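T cell receptor mu chain (Monodelphis domestica, PDB 7L15) forms the mu chain of the marsupial gamma-mu T cell receptor, pairing with a gamma chain through immunoglobulin domains, probably for antigen recognition. Local coordinates at residues A[68-73]-A[77-82]. Sequence-based numbering, arbitrary orientation.
With NAG (2-acetamido-2-deoxy-beta-D-glucopyranose), chain D.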
loop_
_atom_site.group_PDB
_atom_site.type_symbol
_atom_site.label_atom_id
_atom_site.label_comp_id
_atom_site.label_asym_id
_atom_site.label_seq_id
_atom_site.Cartn_x
_atom_site.Cartn_y
_atom_site.Cartn_z
ATOM N N SER A 68 14.932 -2.562 -30.263
ATOM C CA SER A 68 15.124 -1.282 -30.934
ATOM C C SER A 68 14.906 -0.060 -30.046
ATOM O O SER A 68 15.443 1.007 -30.359
ATOM C CB SER A 68 14.203 -1.172 -32.163
ATOM O OG SER A 68 12.834 -1.224 -31.803
ATOM N N SER A 69 14.153 -0.175 -28.956
ATOM C CA SER A 69 13.782 1.001 -28.179
ATOM C C SER A 69 13.697 0.665 -26.692
ATOM O O SER A 69 13.503 -0.490 -26.293
ATOM C CB SER A 69 12.446 1.577 -28.668
ATOM O OG SER A 69 12.063 2.707 -27.907
ATOM N N THR A 70 13.828 1.710 -25.872
ATOM C CA THR A 70 13.592 1.614 -24.436
ATOM C C THR A 70 13.024 2.935 -23.942
ATOM O O THR A 70 13.225 3.985 -24.553
ATOM C CB THR A 70 14.867 1.279 -23.652
ATOM O OG1 THR A 70 14.539 1.073 -22.275
ATOM C CG2 THR A 70 15.889 2.418 -23.752
ATOM N N ASP A 71 12.291 2.867 -22.839
ATOM C CA ASP A 71 11.716 4.062 -22.240
ATOM C C ASP A 71 11.659 3.857 -20.729
ATOM O O ASP A 71 11.832 2.747 -20.222
ATOM C CB ASP A 71 10.327 4.366 -22.827
ATOM C CG ASP A 71 9.955 5.839 -22.720
ATOM O OD1 ASP A 71 10.804 6.640 -22.267
ATOM O OD2 ASP A 71 8.814 6.195 -23.088
ATOM N N ALA A 72 11.447 4.942 -20.000
ATOM C CA ALA A 72 11.311 4.804 -18.558
ATOM C C ALA A 72 10.466 5.947 -18.027
ATOM O O ALA A 72 10.223 6.950 -18.702
ATOM C CB ALA A 72 12.670 4.760 -17.846
ATOM N N THR A 73 10.028 5.767 -16.794
ATOM C CA THR A 73 9.142 6.706 -16.137
ATOM C C THR A 73 9.912 7.896 -15.558
ATOM O O THR A 73 9.353 8.988 -15.452
ATOM C CB THR A 73 8.349 5.919 -15.076
ATOM O OG1 THR A 73 7.117 6.582 -14.770
ATOM C CG2 THR A 73 9.163 5.734 -13.829
ATOM N N ILE A 77 15.810 5.890 -13.618
ATOM C CA ILE A 77 15.405 4.503 -13.867
ATOM C C ILE A 77 15.805 4.101 -15.283
ATOM O O ILE A 77 15.493 4.815 -16.245
ATOM C CB ILE A 77 13.887 4.343 -13.695
ATOM C CG1 ILE A 77 13.463 4.733 -12.271
ATOM C CG2 ILE A 77 13.424 2.914 -14.113
ATOM C CD1 ILE A 77 12.004 4.484 -11.964
ATOM N N THR A 78 16.481 2.958 -15.427
ATOM C CA THR A 78 16.837 2.459 -16.757
ATOM C C THR A 78 16.808 0.933 -16.761
ATOM O O THR A 78 16.834 0.280 -15.717
ATOM C CB THR A 78 18.226 2.943 -17.234
ATOM O OG1 THR A 78 19.209 2.602 -16.259
ATOM C CG2 THR A 78 18.271 4.468 -17.461
ATOM N N SER A 79 16.758 0.367 -17.960
ATOM C CA SER A 79 16.832 -1.072 -18.125
ATOM C C SER A 79 17.764 -1.387 -19.288
ATOM O O SER A 79 18.071 -0.527 -20.109
ATOM C CB SER A 79 15.445 -1.678 -18.346
ATOM O OG SER A 79 14.794 -1.015 -19.407
ATOM N N SER A 80 18.234 -2.626 -19.343
ATOM C CA SER A 80 19.169 -3.015 -20.389
ATOM C C SER A 80 19.100 -4.525 -20.556
ATOM O O SER A 80 18.478 -5.230 -19.751
ATOM C CB SER A 80 20.593 -2.560 -20.057
ATOM O OG SER A 80 21.002 -3.096 -18.811
ATOM N N ARG A 81 19.784 -5.010 -21.595
ATOM C CA ARG A 81 19.671 -6.378 -22.083
ATOM C C ARG A 81 21.039 -7.028 -22.255
ATOM O O ARG A 81 21.996 -6.378 -22.685
ATOM C CB ARG A 81 18.957 -6.404 -23.424
ATOM C CG ARG A 81 17.628 -7.084 -23.382
ATOM C CD ARG A 81 16.799 -6.751 -24.604
ATOM N NE ARG A 81 17.383 -7.263 -25.836
ATOM C CZ ARG A 81 16.669 -7.755 -26.847
ATOM N NH1 ARG A 81 15.349 -7.815 -26.751
ATOM N NH2 ARG A 81 17.271 -8.190 -27.949
ATOM N N GLU A 82 21.110 -8.324 -21.953
ATOM C CA GLU A 82 22.285 -9.155 -22.214
ATOM C C GLU A 82 21.834 -10.322 -23.090
ATOM O O GLU A 82 21.264 -11.298 -22.588
ATOM C CB GLU A 82 22.911 -9.639 -20.912
ATOM C CG GLU A 82 24.029 -10.659 -21.087
ATOM C CD GLU A 82 25.396 -10.021 -21.177
ATOM O OE1 GLU A 82 26.350 -10.719 -21.586
ATOM O OE2 GLU A 82 25.513 -8.825 -20.835
HETATM C C1 NAG D . 9.734 -1.588 -29.398
HETATM C C2 NAG D . 9.075 -1.981 -30.742
HETATM C C3 NAG D . 8.529 -0.745 -31.459
HETATM C C4 NAG D . 7.619 0.043 -30.528
HETATM C C5 NAG D . 8.413 0.414 -29.282
HETATM C C6 NAG D . 7.642 1.252 -28.287
HETATM C C7 NAG D . 9.991 -4.016 -31.770
HETATM C C8 NAG D . 11.065 -4.585 -32.647
HETATM N N2 NAG D . 10.024 -2.691 -31.586
HETATM O O3 NAG D . 7.806 -1.129 -32.623
HETATM O O4 NAG D . 7.113 1.203 -31.177
HETATM O O5 NAG D . 8.814 -0.791 -28.613
HETATM O O6 NAG D . 6.504 0.570 -27.782
HETATM O O7 NAG D . 9.129 -4.721 -31.255
#
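At one edge of the V-set immunoglobulin sandwich, where the chain leaves one sheet and enters the other through the turn between residues 73 and 77, Ala72, the last residue of strand 70-72, and Thr73 just after it face Ile77 at the start of strand 77-82. The two strands run roughly antiparallel, their touching parts 156° apart, yet no hydrogen bond joins them: strand 70-72 pairs with strand 60-65, and strand 77-82 with strand 87-92. Their CA atoms lie 6.2 Å apart at Ala72 and Ile77 and 7.6 Å at Thr70 and Ser79, a splay consistent with their belonging to different layers of the sandwich.

Close to the turn the contact is made mostly by methyl groups. The CB of Ala72, small enough for the narrow end, lies against a backbone oxygen, 3.2 Å from the carbonyl O of Ile77, and 4.2 Å from Ile77 CG2. The methyl CG2 of Thr73 meets CD1, the far end of the buried Ile77 side chain, at 3.6 Å; an extended chain, with CD1 anti to CA (chi2 -174°), carries that methyl there. Beta-branched isoleucine suits both the strand and the greasy interior, while Thr73, exposed, turns its CG2 methyl to Ile77.

Farther along, Thr70 and Ser79 bring their hydroxyls near each other, but each is bonded elsewhere: Thr70 OG1 to the carbonyl O of Gly64, Ser79 OG to the hydroxyl of Thr63. Strand 60-65 thus provides a partner for both hydroxyls, which suits small polar residues at this place. Asp71 points away from strand 77-82 and packs on Arg103 of the gamma chain, and Ser68 lies beside the N-linked sugar. Such a handover between sheets, joined by side chains rather than backbone bonds, is typical of the C″ and D strands of a V-type immunoglobulin domain.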